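Local coordinates for serpin 2 (Anopheles gambiae, PDB 3PZF), which inhibits clip-domain serine proteases that would activate phenoloxidases, and so holds back melanization in mosquito hemolymph, at residues 39-44 with 389-394; 56-61 with 316-321; 115-120 with 174-179; 286-291 with 339-344. One frame throughout, in Å; residues are numbered along the deposited sequence.

Contact 1. Residues 39-44 with 389-394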
loop_
_atom_site.group_PDB
_atom_site.type_symbol
_atom_site.label_atom_id
_atom_site.label_comp_id
_atom_site.label_asym_id
_atom_site.label_seq_id
_atom_site.Cartn_x
_atom_site.Cartn_y
_atom_site.Cartn_z
ATOM N N SER A 39 -1.899 15.484 -4.581
ATOM C CA SER A 39 -0.920 15.011 -5.545
ATOM C C SER A 39 -1.266 13.568 -5.763
ATOM O O SER A 39 -2.122 13.073 -5.058
ATOM C CB SER A 39 0.476 15.088 -4.938
ATOM O OG SER A 39 0.542 14.364 -3.696
ATOM N N ASN A 40 -0.600 12.880 -6.691
ATOM C CA ASN A 40 -0.734 11.424 -6.755
ATOM C C ASN A 40 -0.281 10.844 -5.438
ATOM O O ASN A 40 0.617 11.379 -4.790
ATOM C CB ASN A 40 0.109 10.828 -7.891
ATOM C CG ASN A 40 -0.240 11.392 -9.233
ATOM O OD1 ASN A 40 -1.352 11.871 -9.440
ATOM N ND2 ASN A 40 0.687 11.295 -10.176
ATOM N N VAL A 41 -0.896 9.731 -5.018
ATOM C CA VAL A 41 -0.507 9.069 -3.786
ATOM C C VAL A 41 -0.467 7.587 -4.084
ATOM O O VAL A 41 -1.317 7.098 -4.828
ATOM C CB VAL A 41 -1.526 9.309 -2.657
ATOM C CG1 VAL A 41 -1.167 8.446 -1.402
ATOM C CG2 VAL A 41 -1.597 10.773 -2.249
ATOM N N VAL A 42 0.490 6.854 -3.501
ATOM C CA VAL A 42 0.392 5.386 -3.500
ATOM C C VAL A 42 1.008 4.898 -2.176
ATOM O O VAL A 42 2.035 5.417 -1.713
ATOM C CB VAL A 42 1.094 4.757 -4.738
ATOM C CG1 VAL A 42 2.588 5.046 -4.729
ATOM C CG2 VAL A 42 0.842 3.256 -4.830
ATOM N N LEU A 43 0.325 3.968 -1.525
ATOM C CA LEU A 43 0.876 3.384 -0.310
ATOM C C LEU A 43 0.451 1.911 -0.197
ATOM O O LEU A 43 -0.287 1.392 -1.049
ATOM C CB LEU A 43 0.391 4.187 0.912
ATOM C CG LEU A 43 -1.113 4.038 1.187
ATOM C CD1 LEU A 43 -1.366 4.010 2.721
ATOM C CD2 LEU A 43 -1.939 5.136 0.534
ATOM N N SER A 44 0.931 1.230 0.834
ATOM C CA SER A 44 0.529 -0.164 1.037
ATOM C C SER A 44 -0.151 -0.290 2.399
ATOM O O SER A 44 0.521 -0.389 3.419
ATOM C CB SER A 44 1.732 -1.109 0.950
ATOM O OG SER A 44 1.332 -2.439 1.302
ATOM N N ALA A 389 -2.744 0.964 -2.453
ATOM C CA ALA A 389 -3.904 1.862 -2.613
ATOM C C ALA A 389 -3.366 3.207 -3.052
ATOM O O ALA A 389 -2.293 3.622 -2.613
ATOM C CB ALA A 389 -4.656 2.025 -1.315
ATOM N N GLY A 390 -4.084 3.920 -3.910
ATOM C CA GLY A 390 -3.535 5.210 -4.332
ATOM C C GLY A 390 -4.577 6.011 -5.059
ATOM O O GLY A 390 -5.727 5.557 -5.260
ATOM N N LYS A 391 -4.188 7.218 -5.468
ATOM C CA LYS A 391 -5.066 7.987 -6.325
ATOM C C LYS A 391 -4.225 8.738 -7.321
ATOM O O LYS A 391 -3.045 8.987 -7.106
ATOM C CB LYS A 391 -5.914 8.951 -5.504
ATOM C CG LYS A 391 -5.085 9.932 -4.703
ATOM C CD LYS A 391 -5.938 11.056 -4.166
ATOM C CE LYS A 391 -5.043 12.078 -3.449
ATOM N NZ LYS A 391 -5.767 13.306 -3.065
ATOM N N ILE A 392 -4.850 9.052 -8.444
ATOM C CA ILE A 392 -4.196 9.817 -9.496
ATOM C C ILE A 392 -4.862 11.174 -9.536
ATOM O O ILE A 392 -6.053 11.267 -9.765
ATOM C CB ILE A 392 -4.383 9.104 -10.840
ATOM C CG1 ILE A 392 -3.635 7.768 -10.828
ATOM C CG2 ILE A 392 -3.906 9.969 -12.020
ATOM C CD1 ILE A 392 -2.120 7.905 -10.503
ATOM N N GLU A 393 -4.096 12.231 -9.278
ATOM C CA GLU A 393 -4.576 13.602 -9.456
ATOM C C GLU A 393 -3.998 14.247 -10.730
ATOM O O GLU A 393 -4.586 15.178 -11.299
ATOM C CB GLU A 393 -4.137 14.435 -8.245
ATOM C CG GLU A 393 -4.773 14.047 -6.928
ATOM C CD GLU A 393 -6.184 14.576 -6.763
ATOM O OE1 GLU A 393 -6.766 15.127 -7.743
ATOM O OE2 GLU A 393 -6.716 14.428 -5.643
ATOM N N ASN A 394 -2.859 13.736 -11.192
ATOM C CA ASN A 394 -2.148 14.316 -12.350
ATOM C C ASN A 394 -1.182 13.269 -12.884
ATOM O O ASN A 394 -0.028 13.181 -12.418
ATOM C CB ASN A 394 -1.358 15.552 -11.906
ATOM C CG ASN A 394 -0.547 16.206 -13.055
ATOM O OD1 ASN A 394 -0.618 15.793 -14.210
ATOM N ND2 ASN A 394 0.234 17.220 -12.714
#

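Contact 2. Residues 56-61 with 316-321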
loop_
_atom_site.group_PDB
_atom_site.type_symbol
_atom_site.label_atom_id
_atom_site.label_comp_id
_atom_site.label_asym_id
_atom_site.label_seq_id
_atom_site.Cartn_x
_atom_site.Cartn_y
_atom_site.Cartn_z
ATOM N N TYR A 56 3.326 -3.901 18.034
ATOM C CA TYR A 56 2.546 -4.657 19.018
ATOM C C TYR A 56 3.353 -5.804 19.634
ATOM O O TYR A 56 3.389 -5.952 20.846
ATOM C CB TYR A 56 1.256 -5.176 18.365
ATOM C CG TYR A 56 0.289 -5.843 19.321
ATOM C CD1 TYR A 56 -0.490 -5.088 20.181
ATOM C CD2 TYR A 56 0.140 -7.221 19.333
ATOM C CE1 TYR A 56 -1.402 -5.702 21.037
ATOM C CE2 TYR A 56 -0.758 -7.842 20.193
ATOM C CZ TYR A 56 -1.525 -7.073 21.037
ATOM O OH TYR A 56 -2.426 -7.671 21.893
ATOM N N GLU A 57 4.031 -6.590 18.800
ATOM C CA GLU A 57 4.858 -7.704 19.261
ATOM C C GLU A 57 6.001 -7.222 20.168
ATOM O O GLU A 57 6.402 -7.936 21.105
ATOM C CB GLU A 57 5.447 -8.438 18.043
ATOM C CG GLU A 57 4.408 -9.290 17.266
ATOM C CD GLU A 57 4.349 -10.743 17.729
ATOM O OE1 GLU A 57 4.840 -11.075 18.865
ATOM O OE2 GLU A 57 3.804 -11.566 16.951
ATOM N N ALA A 58 6.492 -6.017 19.906
ATOM C CA ALA A 58 7.633 -5.476 20.678
ATOM C C ALA A 58 7.193 -4.910 22.010
ATOM O O ALA A 58 8.007 -4.708 22.906
ATOM C CB ALA A 58 8.320 -4.378 19.893
ATOM N N SER A 59 5.904 -4.626 22.135
ATOM C CA SER A 59 5.385 -4.015 23.346
ATOM C C SER A 59 5.035 -5.013 24.435
ATOM O O SER A 59 4.510 -6.103 24.179
ATOM C CB SER A 59 4.135 -3.200 23.036
ATOM O OG SER A 59 3.445 -2.932 24.247
ATOM N N ASP A 60 5.312 -4.608 25.666
ATOM C CA ASP A 60 5.027 -5.420 26.841
ATOM C C ASP A 60 3.544 -5.760 26.900
ATOM O O ASP A 60 3.146 -6.873 27.257
ATOM C CB ASP A 60 5.399 -4.634 28.093
ATOM C CG ASP A 60 5.664 -5.526 29.271
ATOM O OD1 ASP A 60 6.041 -6.699 29.043
ATOM O OD2 ASP A 60 5.495 -5.055 30.417
ATOM N N THR A 61 2.747 -4.761 26.546
ATOM C CA THR A 61 1.299 -4.831 26.574
ATOM C C THR A 61 0.725 -6.098 25.943
ATOM O O THR A 61 -0.298 -6.612 26.392
ATOM C CB THR A 61 0.714 -3.628 25.815
ATOM O OG1 THR A 61 -0.599 -3.348 26.306
ATOM C CG2 THR A 61 0.662 -3.901 24.304
ATOM N N PRO A 316 9.860 -3.234 25.158
ATOM C CA PRO A 316 10.672 -4.134 26.002
ATOM C C PRO A 316 10.897 -5.537 25.434
ATOM O O PRO A 316 11.806 -6.238 25.909
ATOM C CB PRO A 316 9.855 -4.232 27.292
ATOM C CG PRO A 316 8.431 -3.950 26.844
ATOM C CD PRO A 316 8.548 -2.935 25.751
ATOM N N LEU A 317 10.069 -5.979 24.486
ATOM C CA LEU A 317 10.273 -7.303 23.916
ATOM C C LEU A 317 11.152 -7.243 22.656
ATOM O O LEU A 317 11.566 -8.284 22.133
ATOM C CB LEU A 317 8.925 -8.024 23.647
ATOM C CG LEU A 317 7.969 -8.159 24.839
ATOM C CD1 LEU A 317 6.704 -8.951 24.462
ATOM C CD2 LEU A 317 8.663 -8.819 26.049
ATOM N N LEU A 318 11.470 -6.029 22.188
ATOM C CA LEU A 318 12.389 -5.840 21.067
ATOM C C LEU A 318 13.760 -5.437 21.602
ATOM O O LEU A 318 14.761 -5.938 21.146
ATOM C CB LEU A 318 11.886 -4.743 20.103
ATOM C CG LEU A 318 12.687 -4.356 18.851
ATOM C CD1 LEU A 318 11.764 -3.609 17.835
ATOM C CD2 LEU A 318 13.881 -3.455 19.261
ATOM N N ALA A 319 13.770 -4.524 22.567
ATOM C CA ALA A 319 15.004 -3.952 23.104
ATOM C C ALA A 319 15.232 -4.406 24.531
ATOM O O ALA A 319 14.398 -4.192 25.406
ATOM C CB ALA A 319 14.953 -2.422 23.035
ATOM N N ARG A 320 16.393 -5.003 24.765
ATOM C CA ARG A 320 16.745 -5.536 26.063
ATOM C C ARG A 320 16.855 -4.410 27.085
ATOM O O ARG A 320 17.651 -3.484 26.925
ATOM C CB ARG A 320 18.071 -6.282 25.974
ATOM C CG ARG A 320 18.508 -6.918 27.296
ATOM C CD ARG A 320 19.630 -7.899 27.048
ATOM N NE ARG A 320 19.274 -8.894 26.038
ATOM C CZ ARG A 320 18.835 -10.121 26.313
ATOM N NH1 ARG A 320 18.708 -10.530 27.576
ATOM N NH2 ARG A 320 18.547 -10.943 25.317
ATOM N N GLY A 321 16.055 -4.513 28.140
ATOM C CA GLY A 321 15.951 -3.477 29.146
ATOM C C GLY A 321 17.055 -3.571 30.185
ATOM O O GLY A 321 17.911 -2.684 30.242
#

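Contact 3. Residues 115-120 with 174-179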
loop_
_atom_site.group_PDB
_atom_site.type_symbol
_atom_site.label_atom_id
_atom_site.label_comp_id
_atom_site.label_asym_id
_atom_site.label_seq_id
_atom_site.Cartn_x
_atom_site.Cartn_y
_atom_site.Cartn_z
ATOM N N ASP A 115 19.739 2.095 16.870
ATOM C CA ASP A 115 20.998 2.758 17.270
ATOM C C ASP A 115 21.953 1.778 17.961
ATOM O O ASP A 115 21.512 0.774 18.532
ATOM C CB ASP A 115 20.709 3.957 18.194
ATOM C CG ASP A 115 21.824 5.015 18.170
ATOM O OD1 ASP A 115 22.762 4.911 17.358
ATOM O OD2 ASP A 115 21.755 5.973 18.965
ATOM N N ASP A 116 23.257 2.098 17.919
ATOM C CA ASP A 116 24.331 1.219 18.386
ATOM C C ASP A 116 24.096 0.653 19.764
ATOM O O ASP A 116 24.405 -0.500 20.024
ATOM C CB ASP A 116 25.663 1.995 18.501
ATOM C CG ASP A 116 26.285 2.321 17.166
ATOM O OD1 ASP A 116 26.189 1.494 16.233
ATOM O OD2 ASP A 116 26.894 3.413 17.067
ATOM N N PHE A 117 23.598 1.494 20.658
ATOM C CA PHE A 117 23.625 1.186 22.082
ATOM C C PHE A 117 22.466 0.274 22.457
ATOM O O PHE A 117 22.417 -0.259 23.565
ATOM C CB PHE A 117 23.565 2.478 22.903
ATOM C CG PHE A 117 22.212 3.123 22.904
ATOM C CD1 PHE A 117 21.272 2.786 23.863
ATOM C CD2 PHE A 117 21.874 4.055 21.936
ATOM C CE1 PHE A 117 20.011 3.371 23.856
ATOM C CE2 PHE A 117 20.627 4.648 21.925
ATOM C CZ PHE A 117 19.689 4.308 22.878
ATOM N N ILE A 118 21.523 0.079 21.535
ATOM C CA ILE A 118 20.381 -0.788 21.817
ATOM C C ILE A 118 20.702 -2.273 21.562
ATOM O O ILE A 118 21.203 -2.623 20.495
ATOM C CB ILE A 118 19.157 -0.345 20.985
ATOM C CG1 ILE A 118 18.669 1.032 21.473
ATOM C CG2 ILE A 118 18.046 -1.384 21.060
ATOM C CD1 ILE A 118 17.783 1.767 20.498
ATOM N N GLU A 119 20.407 -3.132 22.542
ATOM C CA GLU A 119 20.543 -4.593 22.397
ATOM C C GLU A 119 19.256 -5.221 21.910
ATOM O O GLU A 119 18.293 -5.303 22.659
ATOM C CB GLU A 119 20.913 -5.270 23.739
ATOM N N VAL A 120 19.249 -5.688 20.671
ATOM C CA VAL A 120 18.083 -6.352 20.103
ATOM C C VAL A 120 17.914 -7.762 20.704
ATOM O O VAL A 120 18.877 -8.540 20.757
ATOM C CB VAL A 120 18.198 -6.425 18.553
ATOM C CG1 VAL A 120 17.051 -7.219 17.970
ATOM C CG2 VAL A 120 18.189 -5.012 17.921
ATOM N N GLY A 174 17.751 13.060 15.742
ATOM C CA GLY A 174 17.168 12.704 17.026
ATOM C C GLY A 174 16.656 11.271 17.113
ATOM O O GLY A 174 16.080 10.866 18.124
ATOM N N ALA A 175 16.879 10.490 16.064
ATOM C CA ALA A 175 16.325 9.138 15.991
ATOM C C ALA A 175 17.154 8.141 16.786
ATOM O O ALA A 175 18.371 8.284 16.932
ATOM C CB ALA A 175 16.221 8.683 14.541
ATOM N N VAL A 176 16.458 7.124 17.281
ATOM C CA VAL A 176 17.034 6.046 18.039
ATOM C C VAL A 176 16.620 4.719 17.383
ATOM O O VAL A 176 17.411 3.778 17.302
ATOM C CB VAL A 176 16.541 6.107 19.499
ATOM C CG1 VAL A 176 16.834 4.836 20.212
ATOM C CG2 VAL A 176 17.182 7.288 20.217
ATOM N N ILE A 177 15.376 4.654 16.917
ATOM C CA ILE A 177 14.881 3.508 16.160
ATOM C C ILE A 177 14.017 4.055 15.022
ATOM O O ILE A 177 13.099 4.829 15.267
ATOM C CB ILE A 177 14.036 2.543 17.034
ATOM C CG1 ILE A 177 14.916 1.858 18.080
ATOM C CG2 ILE A 177 13.336 1.503 16.151
ATOM C CD1 ILE A 177 14.149 1.018 19.047
ATOM N N THR A 178 14.336 3.685 13.783
ATOM C CA THR A 178 13.542 4.091 12.631
ATOM C C THR A 178 13.014 2.816 11.998
ATOM O O THR A 178 13.754 1.855 11.819
ATOM C CB THR A 178 14.365 4.874 11.602
ATOM O OG1 THR A 178 14.952 6.030 12.232
ATOM C CG2 THR A 178 13.482 5.368 10.461
ATOM N N LEU A 179 11.724 2.796 11.694
ATOM C CA LEU A 179 11.098 1.600 11.175
ATOM C C LEU A 179 10.773 1.957 9.738
ATOM O O LEU A 179 10.078 2.942 9.504
ATOM C CB LEU A 179 9.814 1.303 11.955
ATOM C CG LEU A 179 8.941 0.145 11.462
ATOM C CD1 LEU A 179 9.732 -1.141 11.286
ATOM C CD2 LEU A 179 7.768 -0.099 12.433
#

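Contact 4. Residues 286-291 with 339-344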
loop_
_atom_site.group_PDB
_atom_site.type_symbol
_atom_site.label_atom_id
_atom_site.label_comp_id
_atom_site.label_asym_id
_atom_site.label_seq_id
_atom_site.Cartn_x
_atom_site.Cartn_y
_atom_site.Cartn_z
ATOM N N PRO A 286 -5.038 6.627 -18.236
ATOM C CA PRO A 286 -3.782 7.346 -18.453
ATOM C C PRO A 286 -2.642 6.517 -17.898
ATOM O O PRO A 286 -2.807 5.891 -16.842
ATOM C CB PRO A 286 -3.958 8.625 -17.629
ATOM C CG PRO A 286 -4.893 8.224 -16.505
ATOM C CD PRO A 286 -5.821 7.177 -17.111
ATOM N N LYS A 287 -1.517 6.484 -18.585
ATOM C CA LYS A 287 -0.349 5.799 -18.061
ATOM C C LYS A 287 0.265 6.664 -16.956
ATOM O O LYS A 287 0.164 7.897 -16.988
ATOM C CB LYS A 287 0.648 5.524 -19.192
ATOM C CG LYS A 287 0.096 4.499 -20.204
ATOM C CD LYS A 287 1.095 4.103 -21.270
ATOM C CE LYS A 287 1.141 5.138 -22.399
ATOM N NZ LYS A 287 2.098 4.764 -23.493
ATOM N N PHE A 288 0.876 6.017 -15.965
ATOM C CA PHE A 288 1.559 6.773 -14.917
ATOM C C PHE A 288 2.686 5.984 -14.307
ATOM O O PHE A 288 2.673 4.744 -14.284
ATOM C CB PHE A 288 0.584 7.273 -13.834
ATOM C CG PHE A 288 -0.275 6.180 -13.197
ATOM C CD1 PHE A 288 -1.612 5.987 -13.590
ATOM C CD2 PHE A 288 0.247 5.371 -12.194
ATOM C CE1 PHE A 288 -2.422 4.995 -12.972
ATOM C CE2 PHE A 288 -0.542 4.369 -11.590
ATOM C CZ PHE A 288 -1.882 4.178 -11.988
ATOM N N LYS A 289 3.684 6.728 -13.842
ATOM C CA LYS A 289 4.804 6.171 -13.114
ATOM C C LYS A 289 5.221 7.176 -12.048
ATOM O O LYS A 289 5.627 8.299 -12.364
ATOM C CB LYS A 289 5.967 5.929 -14.075
ATOM C CG LYS A 289 7.252 5.454 -13.389
ATOM C CD LYS A 289 8.335 5.167 -14.393
ATOM C CE LYS A 289 9.530 4.479 -13.725
ATOM N NZ LYS A 289 10.601 4.129 -14.710
ATOM N N PHE A 290 5.139 6.787 -10.775
ATOM C CA PHE A 290 5.514 7.712 -9.710
ATOM C C PHE A 290 5.792 6.952 -8.422
ATOM O O PHE A 290 5.560 5.746 -8.316
ATOM C CB PHE A 290 4.404 8.763 -9.461
ATOM C CG PHE A 290 3.135 8.208 -8.793
ATOM C CD1 PHE A 290 2.918 8.314 -7.415
ATOM C CD2 PHE A 290 2.129 7.628 -9.568
ATOM C CE1 PHE A 290 1.744 7.820 -6.822
ATOM C CE2 PHE A 290 0.971 7.115 -8.992
ATOM C CZ PHE A 290 0.760 7.220 -7.619
ATOM N N ASP A 291 6.316 7.669 -7.447
ATOM C CA ASP A 291 6.466 7.081 -6.139
ATOM C C ASP A 291 5.996 8.064 -5.077
ATOM O O ASP A 291 5.755 9.245 -5.338
ATOM C CB ASP A 291 7.897 6.607 -5.917
ATOM C CG ASP A 291 8.898 7.650 -6.188
ATOM O OD1 ASP A 291 8.894 8.672 -5.476
ATOM O OD2 ASP A 291 9.714 7.426 -7.099
ATOM N N ILE A 339 4.783 2.913 -8.174
ATOM C CA ILE A 339 3.769 2.200 -8.966
ATOM C C ILE A 339 3.901 2.721 -10.384
ATOM O O ILE A 339 4.176 3.896 -10.593
ATOM C CB ILE A 339 2.352 2.446 -8.446
ATOM C CG1 ILE A 339 1.310 1.549 -9.168
ATOM C CG2 ILE A 339 1.999 3.941 -8.531
ATOM C CD1 ILE A 339 1.457 0.012 -8.889
ATOM N N THR A 340 3.727 1.814 -11.339
ATOM C CA THR A 340 3.721 2.134 -12.765
ATOM C C THR A 340 2.583 1.364 -13.391
ATOM O O THR A 340 2.339 0.214 -13.021
ATOM C CB THR A 340 5.014 1.659 -13.409
ATOM O OG1 THR A 340 6.133 2.279 -12.747
ATOM C CG2 THR A 340 5.031 2.006 -14.928
ATOM N N ILE A 341 1.829 1.980 -14.294
ATOM C CA ILE A 341 1.025 1.174 -15.207
ATOM C C ILE A 341 1.318 1.625 -16.640
ATOM O O ILE A 341 1.446 2.830 -16.930
ATOM C CB ILE A 341 -0.540 1.185 -14.937
ATOM C CG1 ILE A 341 -1.160 2.561 -15.228
ATOM C CG2 ILE A 341 -0.852 0.683 -13.491
ATOM C CD1 ILE A 341 -2.696 2.590 -15.136
ATOM N N ASN A 342 1.451 0.639 -17.522
ATOM C CA ASN A 342 1.464 0.883 -18.957
ATOM C C ASN A 342 0.655 -0.187 -19.714
ATOM O O ASN A 342 -0.150 -0.898 -19.111
ATOM C CB ASN A 342 2.908 0.983 -19.473
ATOM C CG ASN A 342 3.658 -0.326 -19.399
ATOM O OD1 ASN A 342 3.107 -1.354 -19.048
ATOM N ND2 ASN A 342 4.934 -0.293 -19.781
ATOM N N GLU A 343 0.852 -0.309 -21.024
ATOM C CA GLU A 343 0.045 -1.244 -21.817
ATOM C C GLU A 343 0.219 -2.696 -21.405
ATOM O O GLU A 343 -0.657 -3.514 -21.624
ATOM C CB GLU A 343 0.431 -1.141 -23.285
ATOM C CG GLU A 343 0.032 0.194 -23.919
ATOM C CD GLU A 343 1.079 1.284 -23.740
ATOM O OE1 GLU A 343 2.102 1.098 -23.027
ATOM O OE2 GLU A 343 0.867 2.350 -24.329
ATOM N N LEU A 344 1.380 -3.031 -20.865
ATOM C CA LEU A 344 1.683 -4.424 -20.602
ATOM C C LEU A 344 1.446 -4.797 -19.154
ATOM O O LEU A 344 1.307 -5.986 -18.847
ATOM C CB LEU A 344 3.132 -4.737 -20.958
ATOM C CG LEU A 344 3.493 -4.419 -22.410
ATOM C CD1 LEU A 344 4.908 -4.895 -22.693
ATOM C CD2 LEU A 344 2.483 -5.068 -23.364
HETATM O O HOH W 1 4.382 2.498 -22.744
#

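Contact 1. Residues 39-44 with 389-394
V41, V42 and L43 form a short edge strand that pairs with K391, G390 and A389 in sheet B of the serpin fold. The strands run antiparallel, and their N-to-C directions differ by 171°. V41 with K391 and L43 with A389 are hydrogen-bonded pairs, each closed by two backbone bonds. V42 and G390 form the non-hydrogen-bonded pair between them. G390 has no side chain, and its CA lies 4.0 Å from V42 CA. V41 and L43 face helix 24-35, while V42 faces F290.

K391 crosses over V41 at an angle. Its chain is extended, and its CE meets V41 CG2 at 3.9 Å. The ammonium then turns to polar partners: K391 NZ is 3.0 Å from E393 OE2 in a salt bridge that uses the anti lone pair. It is also bonded to the carbonyls of F34, in the last turn of helix 24-35, and H37, just past it. At the other end of the strand, S44 is the N-cap of helix 45-58.

Beyond the paired strands, the amide of N40 takes over. Chi1 of -58° sets CG anti to the carbonyl carbon, on the side of the backbone N; the amide lies by the chain just after I392. N40 OD1 accepts two backbone N-H groups: E393 N at 2.8 Å and N394 N at 3.0 Å. Both donors lie in the carbonyl plane. The same amide also donates, with N40 ND2 3.0 Å from N394 O and well above that carbonyl's plane.

Contact 2. Residues 56-61 with 316-321
A58 and L317 make the one hydrogen bond of this contact. L317 N donates to A58 O at 2.9 Å. The N-H...O angle is 156°, so the bond is fairly straight. P316 N also comes within 3.3 Å of A58 O, but a proline nitrogen has no hydrogen to give.

Apolar contact lies beside this bond. A58 CB meets L318 CB at 3.6 Å, and L318 CD1 comes near the same methyl. Y124 of helix 122-132 touches both residues. L317 lies against the helix end; chi1 of -55° sets CG anti to the carbonyl carbon. L317 CD1 lies 3.5 Å from E57 O and 3.6 Å from S59 O.

Here the C-terminal end of helix 45-58, helix B of the serpin fold, meets the long loop that leads to strand 332-341. S59 is the first residue to leave helical geometry. The loop is also tied to the segment before helix 122-132, by a backbone bond between L318 and I121.

At the surface the P316 ring crosses the D60 side chain at about a right angle, with P316 CG near D60 CB, but D60 is poorly ordered.

E57 OE2 is hydrogen-bonded to Y132 OH and forms a salt bridge with R87, both outside the two segments.

Contact 3. Residues 115-120 with 174-179
D115 N donates to V176 O at 2.9 Å, with an N-H...O angle of 149°. This bond lies where strands 105-115 and 177-188, antiparallel neighbours in sheet A of the serpin fold, reach one end of their pairing. Past it, the chain from D115 to I118 folds into a type I beta turn, closed by I118 N to D115 O at 3.1 Å. The turn leads on toward helix 122-132.

D115 OD1 accepts from Y141 N, outside the contact, and weakly from D116 N. K138 NZ bonds to the carbonyls of D116 and I118 and so holds the turn from the next strand. On the other segment, S331 OG is bonded to the backbone N of both V176 and I177, where strand 332-341 is about to begin.

The side chains meet in a small apolar cluster round V176. I118 crosses V176 at about a right angle; its CD1 touches V176 CG1 and lies 3.8 Å from I177 CG1. I177 also touches F112 and V114. F117 crosses V176 at about a right angle too, with CZ 3.9 Å from V176 CG1. The F117 ring carries I118 CG1 over one face, offset toward the rim, and has D115 OD2 at its edge, in plane. Chi1 of 166° sets V176 CG1 anti to the backbone N, where it faces I118. There it is 3.2 Å from I118 CD1, tighter than usual for two carbons.

Contact 4. Residues 286-291 with 339-344
F288 and I341 cross obliquely, with the isoleucine lying over the ring. I341 CG1 is 3.7 Å from the centroid of the F288 ring and 18° off its normal, a CH-pi contact. I341 CD1 goes on to the rim and is 3.2 Å from F288 CE1. I339 meets the same ring differently: its CG2 is at the edge, near the plane.

F290 and I339 instead lie side by side and point the same way. I339 CG2 stands over the F290 ring face, 3.8 Å from the ring centroid. These four side chains share one face of the sheet, where F288 and F290 also touch I392.

The two segments belong to neighbouring antiparallel strands of serpin sheet A, 277-295 and 332-341, joined by backbone bonds at the F288-I341 and F290-I339 pairs. The bond from F288 N to I341 O is weak. Strand 339-341 runs into the hinge, the region required for binding to peptidase, which begins at L344. Strand 345-346 pairs antiparallel with 177-188, so the start of the hinge already lies at sheet A in this native form.

On the other face, K289 and T340 lie side by side. T340 OG1 is 3.4 Å from K289 CG, and it is bonded to E347 of the hinge.

K287 and E343 meet at a slant at the strand end. K287 bends at its third torsion (chi3 -82°), and NZ meets the syn side of E343 OE2 at 2.8 Å in a salt bridge. A water donates to E343 OE1 at 2.7 Å and holds K287 NZ weakly. N342 OD1 accepts from L344 N at 3.0 Å, forming an Asx turn.

Overall arrangement
Contacts 1 and 4 are buried and touch each other, with centres 11 Å apart. Both are antiparallel strand pairs, one in sheet B and one in sheet A. The F290 ring of contact 4 packs on N40, V41, V42 and I392 of contact 1. The centres of contacts 2 and 3 lie about 26 Å from the chain centre, and both contacts are partly buried. They join loops to a helix end and a strand end, with a single hydrogen bond each, and meet through R320 N and E119 O. Contacts 3 and 4 both reach sheet A, since strands 177-188 and 332-341 are neighbours. Salt bridges occur in contacts 1 and 4, within one segment and across both respectively.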